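Local coordinates for USG-1 protein homolog (Pseudomonas aeruginosa, PDB 2HJS), which is probably an NAD(P)-dependent oxidoreductase of the aspartate-semialdehyde dehydrogenase family acting on aldehyde or oxo groups, although its own reaction has not been established, at residues 12-16 against 44-49; 172-176 against 187-191; 176-181 against 193-197; 214-219 against 233-237; 243-247 against 312-317. Numbering follows the deposited sequence.

Interaction 1: residues 12-16 against 44-49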
# COMPACT_ATOMS: atom_id res chain seq x y z
N VAL A 12 -0.53 30.03 -13.55
CA VAL A 12 0.83 30.08 -13.02
C VAL A 12 1.31 28.65 -12.84
O VAL A 12 0.62 27.83 -12.23
CB VAL A 12 0.85 30.89 -11.71
CG1 VAL A 12 2.24 30.93 -11.11
CG2 VAL A 12 0.39 32.34 -12.01
N GLY A 13 2.46 28.34 -13.42
CA GLY A 13 3.02 26.99 -13.42
C GLY A 13 2.49 26.15 -14.56
O GLY A 13 2.34 24.94 -14.46
N ALA A 14 2.25 26.81 -15.69
CA ALA A 14 1.53 26.24 -16.81
C ALA A 14 2.28 25.08 -17.44
O ALA A 14 1.68 24.23 -18.07
CB ALA A 14 1.22 27.32 -17.85
N THR A 15 3.60 25.06 -17.29
CA THR A 15 4.45 24.04 -17.94
C THR A 15 4.64 22.81 -17.04
O THR A 15 5.20 21.81 -17.46
CB THR A 15 5.82 24.62 -18.32
OG1 THR A 15 6.46 25.09 -17.13
CG2 THR A 15 5.68 25.79 -19.28
N GLY A 16 4.19 22.88 -15.81
CA GLY A 16 4.24 21.71 -14.94
C GLY A 16 3.17 20.71 -15.32
O GLY A 16 2.26 21.02 -16.11
N SER A 44 11.33 28.13 -17.30
CA SER A 44 10.41 27.65 -18.33
C SER A 44 9.89 28.74 -19.28
O SER A 44 9.35 28.42 -20.34
CB SER A 44 9.22 26.93 -17.69
OG SER A 44 9.63 26.07 -16.64
N ALA A 45 10.04 30.00 -18.90
CA ALA A 45 9.54 31.12 -19.72
C ALA A 45 10.07 31.07 -21.15
O ALA A 45 11.21 30.64 -21.37
CB ALA A 45 9.89 32.45 -19.07
N GLY A 46 9.24 31.50 -22.11
CA GLY A 46 9.65 31.57 -23.52
C GLY A 46 9.24 30.38 -24.38
O GLY A 46 9.29 30.46 -25.61
N GLN A 47 8.84 29.28 -23.76
CA GLN A 47 8.37 28.13 -24.53
C GLN A 47 6.87 28.22 -24.84
O GLN A 47 6.14 28.99 -24.20
CB GLN A 47 8.77 26.81 -23.86
CG GLN A 47 7.85 26.34 -22.75
CD GLN A 47 8.49 25.25 -21.89
OE1 GLN A 47 9.45 25.51 -21.15
NE2 GLN A 47 7.96 24.04 -21.97
N ARG A 48 6.42 27.48 -25.84
CA ARG A 48 5.04 27.60 -26.31
C ARG A 48 4.19 26.39 -25.91
O ARG A 48 4.71 25.29 -25.74
CB ARG A 48 4.99 27.84 -27.83
CG ARG A 48 5.75 29.10 -28.29
CD ARG A 48 5.34 29.59 -29.69
NE ARG A 48 4.12 30.42 -29.68
CZ ARG A 48 4.10 31.75 -29.61
NH1 ARG A 48 5.23 32.45 -29.54
NH2 ARG A 48 2.94 32.40 -29.60
N MSE A 49 2.89 26.61 -25.75
CA MSE A 49 1.95 25.54 -25.43
C MSE A 49 0.69 25.67 -26.24
O MSE A 49 0.24 26.78 -26.51
CB MSE A 49 1.58 25.56 -23.94
CG MSE A 49 2.69 25.18 -23.02
SE MSE A 49 2.07 25.22 -21.17
CE MSE A 49 0.58 23.92 -21.26

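Interaction 2: residues 172-176 against 187-191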
# COMPACT_ATOMS: atom_id res chain seq x y z
N GLU A 172 12.86 9.20 -13.28
CA GLU A 172 13.71 8.41 -12.38
C GLU A 172 13.26 6.95 -12.33
O GLU A 172 14.08 6.04 -12.41
CB GLU A 172 13.68 9.04 -10.98
CG GLU A 172 14.49 8.31 -9.90
CD GLU A 172 15.98 8.56 -9.99
OE1 GLU A 172 16.41 9.43 -10.78
OE2 GLU A 172 16.74 7.88 -9.27
N LEU A 173 11.95 6.75 -12.24
CA LEU A 173 11.40 5.40 -12.18
C LEU A 173 11.66 4.62 -13.46
O LEU A 173 12.16 3.49 -13.41
CB LEU A 173 9.90 5.40 -11.85
CG LEU A 173 9.28 4.00 -11.74
CD1 LEU A 173 9.84 3.19 -10.54
CD2 LEU A 173 7.78 4.09 -11.68
N ALA A 174 11.34 5.23 -14.60
CA ALA A 174 11.58 4.60 -15.90
C ALA A 174 13.06 4.24 -16.10
O ALA A 174 13.39 3.16 -16.58
CB ALA A 174 11.08 5.50 -17.04
N ARG A 175 13.95 5.15 -15.71
CA ARG A 175 15.40 4.98 -15.89
C ARG A 175 15.96 3.86 -14.99
O ARG A 175 16.68 2.99 -15.46
CB ARG A 175 16.15 6.30 -15.65
CG ARG A 175 17.62 6.25 -16.05
CD ARG A 175 18.36 7.57 -15.74
NE ARG A 175 18.08 8.04 -14.39
CZ ARG A 175 18.70 7.62 -13.28
NH1 ARG A 175 19.66 6.70 -13.35
NH2 ARG A 175 18.33 8.11 -12.10
N GLN A 176 15.59 3.90 -13.71
CA GLN A 176 15.99 2.86 -12.76
C GLN A 176 15.47 1.50 -13.19
O GLN A 176 16.19 0.51 -13.11
CB GLN A 176 15.48 3.17 -11.35
CG GLN A 176 16.24 4.24 -10.60
CD GLN A 176 16.03 4.14 -9.09
OE1 GLN A 176 15.57 3.11 -8.59
NE2 GLN A 176 16.38 5.20 -8.37
N GLU A 187 22.01 3.51 -10.64
CA GLU A 187 22.49 4.79 -10.14
C GLU A 187 21.32 5.75 -9.89
O GLU A 187 20.81 6.37 -10.84
CB GLU A 187 23.54 5.38 -11.08
CG GLU A 187 24.95 4.81 -10.85
CD GLU A 187 25.92 5.08 -12.00
OE1 GLU A 187 27.09 4.64 -11.92
OE2 GLU A 187 25.50 5.73 -13.00
N PRO A 188 20.86 5.85 -8.62
CA PRO A 188 19.77 6.76 -8.26
C PRO A 188 20.22 8.22 -8.33
O PRO A 188 21.35 8.54 -7.93
CB PRO A 188 19.44 6.36 -6.81
CG PRO A 188 20.15 5.07 -6.56
CD PRO A 188 21.35 5.09 -7.45
N ARG A 189 19.35 9.09 -8.85
CA ARG A 189 19.64 10.52 -8.94
C ARG A 189 18.70 11.38 -8.09
O ARG A 189 19.17 12.14 -7.24
CB ARG A 189 19.67 10.99 -10.41
CG ARG A 189 20.89 10.51 -11.16
CD ARG A 189 20.72 10.62 -12.67
NE ARG A 189 21.69 9.77 -13.37
CZ ARG A 189 21.69 9.54 -14.68
NH1 ARG A 189 20.77 10.09 -15.47
NH2 ARG A 189 22.62 8.75 -15.22
N LEU A 190 17.39 11.24 -8.30
CA LEU A 190 16.40 11.98 -7.50
C LEU A 190 16.29 11.41 -6.06
O LEU A 190 15.94 12.14 -5.12
CB LEU A 190 15.02 11.99 -8.20
CG LEU A 190 13.90 12.90 -7.64
CD1 LEU A 190 14.11 14.38 -7.98
CD2 LEU A 190 12.53 12.44 -8.11
N PHE A 191 16.59 10.12 -5.92
CA PHE A 191 16.63 9.44 -4.62
C PHE A 191 18.04 8.96 -4.32
O PHE A 191 18.91 8.99 -5.19
CB PHE A 191 15.70 8.24 -4.62
CG PHE A 191 14.27 8.60 -4.83
CD1 PHE A 191 13.79 8.86 -6.10
CD2 PHE A 191 13.41 8.70 -3.74
CE1 PHE A 191 12.46 9.19 -6.30
CE2 PHE A 191 12.07 9.03 -3.93
CZ PHE A 191 11.60 9.27 -5.20

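Interaction 3: residues 176-181 against 193-197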
# COMPACT_ATOMS: atom_id res chain seq x y z
N GLN A 176 15.59 3.90 -13.71
CA GLN A 176 15.99 2.86 -12.76
C GLN A 176 15.47 1.50 -13.19
O GLN A 176 16.19 0.51 -13.11
CB GLN A 176 15.48 3.17 -11.35
CG GLN A 176 16.24 4.24 -10.60
CD GLN A 176 16.03 4.14 -9.09
OE1 GLN A 176 15.57 3.11 -8.59
NE2 GLN A 176 16.38 5.20 -8.37
N THR A 177 14.21 1.45 -13.64
CA THR A 177 13.59 0.18 -14.03
C THR A 177 14.35 -0.42 -15.20
O THR A 177 14.65 -1.62 -15.19
CB THR A 177 12.07 0.31 -14.34
OG1 THR A 177 11.38 0.85 -13.21
CG2 THR A 177 11.47 -1.05 -14.64
N ALA A 178 14.71 0.42 -16.17
CA ALA A 178 15.43 -0.00 -17.36
C ALA A 178 16.84 -0.51 -17.04
O ALA A 178 17.24 -1.57 -17.51
CB ALA A 178 15.50 1.13 -18.37
N GLU A 179 17.58 0.26 -16.23
CA GLU A 179 18.91 -0.14 -15.79
C GLU A 179 18.89 -1.56 -15.21
O GLU A 179 19.73 -2.38 -15.56
CB GLU A 179 19.46 0.85 -14.75
CG GLU A 179 20.05 2.11 -15.35
CD GLU A 179 20.08 3.31 -14.38
OE1 GLU A 179 19.67 3.15 -13.19
OE2 GLU A 179 20.51 4.40 -14.81
N LEU A 180 17.92 -1.85 -14.34
CA LEU A 180 17.82 -3.16 -13.72
C LEU A 180 17.46 -4.27 -14.71
O LEU A 180 18.03 -5.37 -14.65
CB LEU A 180 16.81 -3.15 -12.57
CG LEU A 180 17.16 -2.35 -11.33
CD1 LEU A 180 15.94 -2.28 -10.46
CD2 LEU A 180 18.34 -2.97 -10.56
N LEU A 181 16.53 -3.97 -15.61
CA LEU A 181 16.04 -4.98 -16.55
C LEU A 181 17.08 -5.44 -17.57
O LEU A 181 17.10 -6.62 -17.94
CB LEU A 181 14.74 -4.54 -17.22
CG LEU A 181 13.47 -4.74 -16.37
CD1 LEU A 181 12.23 -4.39 -17.18
CD2 LEU A 181 13.34 -6.15 -15.79
N ARG A 193 18.29 5.87 -2.94
CA ARG A 193 18.03 4.43 -2.91
C ARG A 193 17.17 4.03 -4.12
O ARG A 193 16.63 4.88 -4.83
CB ARG A 193 17.36 4.04 -1.59
CG ARG A 193 15.88 4.43 -1.49
CD ARG A 193 15.57 5.10 -0.16
NE ARG A 193 15.52 4.13 0.91
CZ ARG A 193 15.73 4.39 2.20
NH1 ARG A 193 16.03 5.62 2.63
NH2 ARG A 193 15.65 3.39 3.07
N GLN A 194 17.05 2.72 -4.31
CA GLN A 194 16.26 2.17 -5.39
C GLN A 194 14.77 2.40 -5.19
O GLN A 194 14.21 2.12 -4.13
CB GLN A 194 16.54 0.67 -5.51
CG GLN A 194 15.96 0.05 -6.76
CD GLN A 194 16.23 -1.42 -6.84
OE1 GLN A 194 17.36 -1.87 -6.60
NE2 GLN A 194 15.20 -2.20 -7.19
N ILE A 195 14.13 2.94 -6.22
CA ILE A 195 12.67 3.04 -6.22
C ILE A 195 12.01 2.00 -7.14
O ILE A 195 10.88 1.58 -6.89
CB ILE A 195 12.18 4.47 -6.55
CG1 ILE A 195 12.50 4.87 -8.00
CG2 ILE A 195 12.81 5.48 -5.55
CD1 ILE A 195 11.90 6.22 -8.38
N ALA A 196 12.72 1.58 -8.18
CA ALA A 196 12.25 0.56 -9.10
C ALA A 196 11.90 -0.72 -8.32
O ALA A 196 12.65 -1.15 -7.43
CB ALA A 196 13.33 0.27 -10.17
N PHE A 197 10.74 -1.31 -8.63
CA PHE A 197 10.28 -2.54 -7.97
C PHE A 197 10.39 -2.48 -6.42
O PHE A 197 10.66 -3.48 -5.77
CB PHE A 197 11.05 -3.75 -8.52
CG PHE A 197 11.05 -3.85 -10.03
CD1 PHE A 197 9.87 -4.12 -10.72
CD2 PHE A 197 12.23 -3.71 -10.74
CE1 PHE A 197 9.87 -4.24 -12.12
CE2 PHE A 197 12.26 -3.83 -12.14
CZ PHE A 197 11.07 -4.09 -12.83
O HOH W 1 9.69 -0.50 -10.99

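Interaction 4: residues 214-219 against 233-237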
# COMPACT_ATOMS: atom_id res chain seq x y z
N ILE A 214 3.63 15.45 3.09
CA ILE A 214 2.36 15.13 2.42
C ILE A 214 1.32 14.61 3.43
O ILE A 214 0.15 14.92 3.32
CB ILE A 214 2.55 14.19 1.17
CG1 ILE A 214 1.24 14.04 0.39
CG2 ILE A 214 3.04 12.80 1.57
CD1 ILE A 214 0.68 15.35 -0.13
N GLU A 215 1.76 13.84 4.41
CA GLU A 215 0.89 13.32 5.48
C GLU A 215 0.29 14.44 6.35
O GLU A 215 -0.90 14.40 6.70
CB GLU A 215 1.68 12.34 6.34
CG GLU A 215 1.82 10.98 5.69
CD GLU A 215 2.90 10.10 6.31
OE1 GLU A 215 3.48 10.45 7.39
OE2 GLU A 215 3.17 9.03 5.71
N ARG A 216 1.13 15.41 6.72
CA ARG A 216 0.72 16.64 7.40
C ARG A 216 -0.30 17.39 6.58
O ARG A 216 -1.34 17.83 7.11
CB ARG A 216 1.94 17.53 7.62
CG ARG A 216 2.42 17.59 9.06
CD ARG A 216 3.94 17.60 9.22
NE ARG A 216 4.69 18.55 8.39
CZ ARG A 216 5.89 18.26 7.87
NH1 ARG A 216 6.45 17.07 8.09
NH2 ARG A 216 6.53 19.13 7.14
N ARG A 217 -0.01 17.56 5.30
CA ARG A 217 -0.90 18.30 4.40
C ARG A 217 -2.27 17.63 4.28
O ARG A 217 -3.31 18.29 4.40
CB ARG A 217 -0.27 18.51 3.03
CG ARG A 217 -1.10 19.48 2.19
CD ARG A 217 -0.58 19.69 0.78
NE ARG A 217 -1.53 20.48 0.01
CZ ARG A 217 -1.37 20.84 -1.26
NH1 ARG A 217 -0.28 20.47 -1.93
NH2 ARG A 217 -2.30 21.55 -1.87
N ILE A 218 -2.26 16.32 4.04
CA ILE A 218 -3.50 15.57 3.88
C ILE A 218 -4.31 15.70 5.17
O ILE A 218 -5.52 15.99 5.13
CB ILE A 218 -3.21 14.08 3.57
CG1 ILE A 218 -2.69 13.91 2.15
CG2 ILE A 218 -4.46 13.25 3.78
CD1 ILE A 218 -1.90 12.63 1.94
N PHE A 219 -3.64 15.52 6.29
CA PHE A 219 -4.28 15.62 7.58
C PHE A 219 -4.92 17.01 7.79
O PHE A 219 -6.08 17.08 8.15
CB PHE A 219 -3.27 15.32 8.70
CG PHE A 219 -3.86 15.34 10.09
CD1 PHE A 219 -4.40 14.18 10.66
CD2 PHE A 219 -3.87 16.50 10.84
CE1 PHE A 219 -4.93 14.18 11.94
CE2 PHE A 219 -4.41 16.52 12.13
CZ PHE A 219 -4.95 15.35 12.68
N LEU A 233 -8.21 11.10 12.05
CA LEU A 233 -7.63 10.57 10.83
C LEU A 233 -6.23 9.99 11.09
O LEU A 233 -5.40 10.63 11.72
CB LEU A 233 -7.45 11.70 9.85
CG LEU A 233 -7.43 11.46 8.35
CD1 LEU A 233 -6.44 12.43 7.66
CD2 LEU A 233 -7.20 10.05 7.89
N ASN A 234 -5.94 8.81 10.56
CA ASN A 234 -4.58 8.28 10.57
C ASN A 234 -4.12 8.05 9.13
O ASN A 234 -4.80 7.34 8.38
CB ASN A 234 -4.52 7.02 11.44
CG ASN A 234 -3.12 6.46 11.57
OD1 ASN A 234 -2.59 5.85 10.64
ND2 ASN A 234 -2.52 6.62 12.76
N VAL A 235 -3.00 8.69 8.74
CA VAL A 235 -2.54 8.72 7.34
C VAL A 235 -1.14 8.17 7.21
O VAL A 235 -0.24 8.66 7.88
CB VAL A 235 -2.32 10.15 6.79
CG1 VAL A 235 -2.32 10.13 5.25
CG2 VAL A 235 -3.29 11.11 7.31
N THR A 236 -0.96 7.23 6.29
CA THR A 236 0.34 6.78 5.86
C THR A 236 0.41 6.95 4.34
O THR A 236 -0.45 6.45 3.61
CB THR A 236 0.55 5.30 6.22
OG1 THR A 236 0.30 5.14 7.62
CG2 THR A 236 1.97 4.85 5.90
N CYS A 237 1.43 7.66 3.87
CA CYS A 237 1.68 7.73 2.43
C CYS A 237 2.93 6.96 2.07
O CYS A 237 4.03 7.25 2.55
CB CYS A 237 1.79 9.17 1.93
SG CYS A 237 0.23 10.04 2.11
O HOH W 2 4.83 9.66 3.63
O HOH W 3 1.75 10.32 9.54

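Interaction 5: residues 243-247 against 312-317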
# COMPACT_ATOMS: atom_id res chain seq x y z
N PHE A 243 3.73 4.77 -12.22
CA PHE A 243 3.95 6.10 -12.83
C PHE A 243 2.92 7.16 -12.44
O PHE A 243 3.29 8.23 -11.99
CB PHE A 243 4.07 6.00 -14.35
CG PHE A 243 5.34 5.33 -14.80
CD1 PHE A 243 5.30 4.06 -15.34
CD2 PHE A 243 6.57 5.97 -14.67
CE1 PHE A 243 6.47 3.41 -15.77
CE2 PHE A 243 7.76 5.33 -15.09
CZ PHE A 243 7.70 4.05 -15.64
N PHE A 244 1.64 6.84 -12.62
CA PHE A 244 0.55 7.80 -12.50
C PHE A 244 -0.61 7.25 -11.65
O PHE A 244 -0.93 6.04 -11.72
CB PHE A 244 0.02 8.14 -13.90
CG PHE A 244 1.07 8.65 -14.84
CD1 PHE A 244 1.48 7.87 -15.92
CD2 PHE A 244 1.65 9.90 -14.65
CE1 PHE A 244 2.46 8.33 -16.81
CE2 PHE A 244 2.65 10.38 -15.55
CZ PHE A 244 3.05 9.60 -16.61
N GLY A 245 -1.25 8.12 -10.86
CA GLY A 245 -2.49 7.79 -10.14
C GLY A 245 -2.29 7.54 -8.65
O GLY A 245 -1.23 7.04 -8.25
N ASP A 246 -3.28 7.91 -7.84
CA ASP A 246 -3.29 7.57 -6.41
C ASP A 246 -4.13 6.32 -6.19
O ASP A 246 -5.19 6.21 -6.78
CB ASP A 246 -3.91 8.71 -5.59
CG ASP A 246 -3.10 9.98 -5.64
OD1 ASP A 246 -1.84 9.93 -5.69
OD2 ASP A 246 -3.75 11.04 -5.62
N SER A 247 -3.64 5.39 -5.37
CA SER A 247 -4.39 4.20 -4.96
C SER A 247 -4.57 4.24 -3.43
O SER A 247 -3.60 4.19 -2.69
CB SER A 247 -3.64 2.92 -5.35
OG SER A 247 -3.36 2.90 -6.75
N TRP A 312 -11.70 1.06 -1.50
CA TRP A 312 -10.48 1.20 -2.30
C TRP A 312 -10.78 2.26 -3.34
O TRP A 312 -11.79 2.21 -4.00
CB TRP A 312 -10.13 -0.13 -2.94
CG TRP A 312 -9.14 -0.11 -4.11
CD1 TRP A 312 -9.46 -0.10 -5.46
CD2 TRP A 312 -7.70 -0.14 -4.04
NE1 TRP A 312 -8.30 -0.12 -6.20
CE2 TRP A 312 -7.22 -0.14 -5.36
CE3 TRP A 312 -6.78 -0.16 -2.98
CZ2 TRP A 312 -5.85 -0.20 -5.66
CZ3 TRP A 312 -5.41 -0.20 -3.28
CH2 TRP A 312 -4.97 -0.24 -4.62
N ILE A 313 -9.91 3.27 -3.43
CA ILE A 313 -10.16 4.43 -4.27
C ILE A 313 -9.00 4.60 -5.24
O ILE A 313 -7.84 4.53 -4.85
CB ILE A 313 -10.29 5.72 -3.40
CG1 ILE A 313 -11.36 5.55 -2.31
CG2 ILE A 313 -10.55 6.95 -4.30
CD1 ILE A 313 -11.36 6.68 -1.27
N VAL A 314 -9.30 4.78 -6.53
CA VAL A 314 -8.22 5.12 -7.46
C VAL A 314 -8.63 6.33 -8.27
O VAL A 314 -9.79 6.46 -8.68
CB VAL A 314 -7.72 3.93 -8.37
CG1 VAL A 314 -7.07 2.76 -7.50
CG2 VAL A 314 -8.78 3.41 -9.31
N SER A 315 -7.68 7.22 -8.48
CA SER A 315 -7.95 8.47 -9.19
C SER A 315 -6.67 8.97 -9.85
O SER A 315 -5.55 8.69 -9.37
CB SER A 315 -8.42 9.52 -8.19
OG SER A 315 -9.17 10.54 -8.87
N ASP A 316 -6.86 9.73 -10.92
CA ASP A 316 -5.78 10.42 -11.60
C ASP A 316 -5.39 11.66 -10.77
O ASP A 316 -6.10 12.68 -10.76
CB ASP A 316 -6.23 10.79 -13.03
CG ASP A 316 -5.11 11.40 -13.86
OD1 ASP A 316 -4.18 12.01 -13.27
OD2 ASP A 316 -5.19 11.30 -15.11
N ASN A 317 -4.27 11.55 -10.05
CA ASN A 317 -3.80 12.63 -9.19
C ASN A 317 -3.54 13.94 -9.94
O ASN A 317 -3.76 15.01 -9.41
CB ASN A 317 -2.53 12.19 -8.43
CG ASN A 317 -1.42 11.73 -9.36
OD1 ASN A 317 -1.62 10.87 -10.22
ND2 ASN A 317 -0.25 12.34 -9.20

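Interaction 1: residues 12-16 against 44-49
Ser44 begins the 44-49 segment with its CA-to-CB bond directed at the 12-16 loop, and its hydroxyl meets that of Thr15 in a weak hydrogen bond, OG to Thr15 OG1 at 3.4 Å. From Ser44 the chain makes a type II turn to Gln47. Ala45 points away from the loop, and Gly46 takes the positive phi (97°) of the third turn position, where a CB would collide with the carbonyl before it. The turn brings Gln47 back toward Thr15, whose methyl CG2 lies 3.9 Å from Gln47 CD. Arg48, directed away, bonds to Ser55. Met49, modelled as selenomethionine, closes the contact: its side chain carries SE to 3.3 Å from Ala14 O, 4.0 Å from Ala14 CB and 4.1 Å from Thr15 CG2. Beyond it, Leu38 and Val58 also touch Met49. The opposing loop is itself a tight type I turn, closed by the bond from Gly16 N to Gly13 O at 3.1 Å. It links the strand 9-12 to the helix 17-28, with Gly16 as N-cap. A glycine-rich turn between first strand and first helix is the signature of the Rossmann fold, consistent with the NAD-binding role assigned to this family.

Interaction 2: residues 172-176 against 187-191
Glu172 faces the 187-191 loop and holds it with both carboxylate oxygens. Glu172 OE2 accepts Arg189 N at 2.9 Å, while Glu172 OE1 takes a weaker, nearly linear bond from Leu190 N at 3.2 Å. One acid thus engages two successive peptide NH groups, and Glu172 CG lies against the edge of the Phe191 ring, 3.9 Å from Phe191 CD1. Leu173, directed sideways, instead packs on Phe197 of the second subunit. The arrangement ties the helix 167-181 to the long loop that follows it, within the region assigned to the family's dimerisation domain. One turn on from Glu172, Arg175 makes a salt bridge back to it, NH2 to Glu172 OE1 at 2.7 Å, and gives NH1 to the carbonyl of Glu187, Arg175 NH1 to Glu187 O being 2.8 Å. The Arg175 guanidinium also lies flat on that of Arg189, with centres 3.8 Å apart and planes at 7°; Glu172 and Glu179, each in a salt bridge with Arg175, can offset the like charges. Gln176, also one turn from Glu172, binds the same carboxylate, Gln176 NE2 donating to Glu172 OE2 at 2.8 Å and coming within 3.6 Å of Pro188 CB. Its OE1 serves Ile195 and Ala196 farther along the loop.

Interaction 3: residues 176-181 against 193-197
Hydrogen bonding centres on the amide of Gln176, which reaches from the helix to the loop backbone. Gln176 OE1 accepts two consecutive peptide NH groups, Ile195 N at 2.8 Å and Ala196 N at 3.3 Å, so one side-chain oxygen ties down two successive peptides. Gln176 NE2 donates to Glu172 OE2. The loop braces itself as well: Gln194 NE2 donates to Ala196 O at 2.8 Å, holding the Gln194 side chain where its NE2 comes within 3.4 Å of Leu180 CD1. A water bridges the segments, giving a proton to Thr177 OG1 at 3.1 Å and accepting Phe197 N at 2.7 Å; the Thr177 hydroxyl is bonded to Leu173 O as well. Apolar packing fills the rest. Backbones come nearest at Thr177 and Ala196, with CA atoms 5.1 Å apart. Leu180 CD1 rests 3.7 Å from Ala196 CB and 4.0 Å from Phe197 CD2, meeting that ring at its edge, while Thr177 CG2 reaches Phe197 CZ at 3.6 Å and Leu181 CD2 the same atom at 4.3 Å. In the region assigned to dimerisation, the loop following helix 167-181 thus docks on the last turns of that helix, and both face the second subunit: Phe197 meets Phe243 of the second subunit, Arg193 pairs with Asp280 of that subunit, and Thr177 packs on Leu181 of the second subunit.

Interaction 4: residues 214-219 against 233-237
Helix 214-219 lies over the strand 233-237; the axes of the two segments approach to 8.2 Å, their N-to-C directions 145° apart, close enough for the helix side chains to settle between those that the strand raises toward it. Leu233, Val235 and Cys237 form that row of bumps. Ile218 drops in among them: CG2 sits 4.1 Å from Val235 CG1 and 4.4 Å from Leu233 CD1, while CD1 presses on Cys237 SG at 3.4 Å. Ile214 covers the Cys237 end, CG2 to Cys237 CB 3.9 Å. At the Leu233 end Phe219 turns its ring edge to Leu233 O, 3.6 Å from CE1. Glu215 reaches past this packing to the strand backbone, OE2 accepting Cys237 N at 2.9 Å; two waters link its carboxylate to the carbonyls of Val235 and Cys237, and Arg298 of the second subunit forms a salt bridge with it. Strand 233-239 edges the sheet within this chain, parallel to strand 151-160, completing a long beta-alpha-beta crossover, with the second subunit against its outward side chains Asn234 and Thr236.

Interaction 5: residues 243-247 against 312-317
Two antiparallel strand ends pair here; the strand register assigns each side chain to a face, and the rotamers set where its end goes. Asp246 and Ser315 are a hydrogen-bonded pair, with Asp246 N to Ser315 O at 2.8 Å and Ser315 N to Asp246 O at 3.2 Å. Both side chains lie on one face: Asp246, in m, brings OD2 to 3.3 Å from Asn317 CB, whereas Ser315, in t, sends its hydroxyl to Thr294. Ser247 and Val314, the non-hydrogen-bonded pair, occupy the other face, both in m, with Ser247 OG 3.8 Å from Val314 CG1. Trp312, in t, swings its indole back so that CH2 touches Ser247 CB at 3.5 Å, while NE1 bonds to Pro282. Past the paired residues, Asn317 at the start of helix 317-336 adds a further link. The p rotamer of Asn317 brings OD1 back to accept Gly245 N at 2.8 Å, and ND2 is bonded to Ser163. At Gly245 (phi 104°) a CB would strike the carbonyl of Phe244. Asp316, in t, points away from strand 246-254 and N-caps the helix 317-336 through OD1, its OD2 bonding to Gly290. Strands 246-254 and 308-315 are neighbours inside the mixed sheet, between strands 151-160 and 294-301; helix 133-145 covers the Asp246-Ser315 face, and Leu199 of the second subunit packs on Ser247.

In the fold
Interaction 1 stands apart in the nucleotide-binding region, its centre 25 to 30 Å from those of the others, which all fall in the region assigned to dimerisation. The 12-16 loop marks the probable NAD site; a bound 1,4-diethylene dioxide, probably from the crystallisation liquor, has its nearest atom about 3 Å from the Gln47 side chain. Interactions 2 and 3, centres 7 Å apart, share Gln176 and dock a single loop along helix 167-181. Interaction 5 meets that helix through Phe243, whose CE2 is 3.6 Å from Leu173 CD2 in interaction 2. Interactions 4 and 5, centres 16 Å apart, both reach the same sheet. Interactions 3, 4 and 5 touch the second subunit, and interaction 2 reaches it through Leu173.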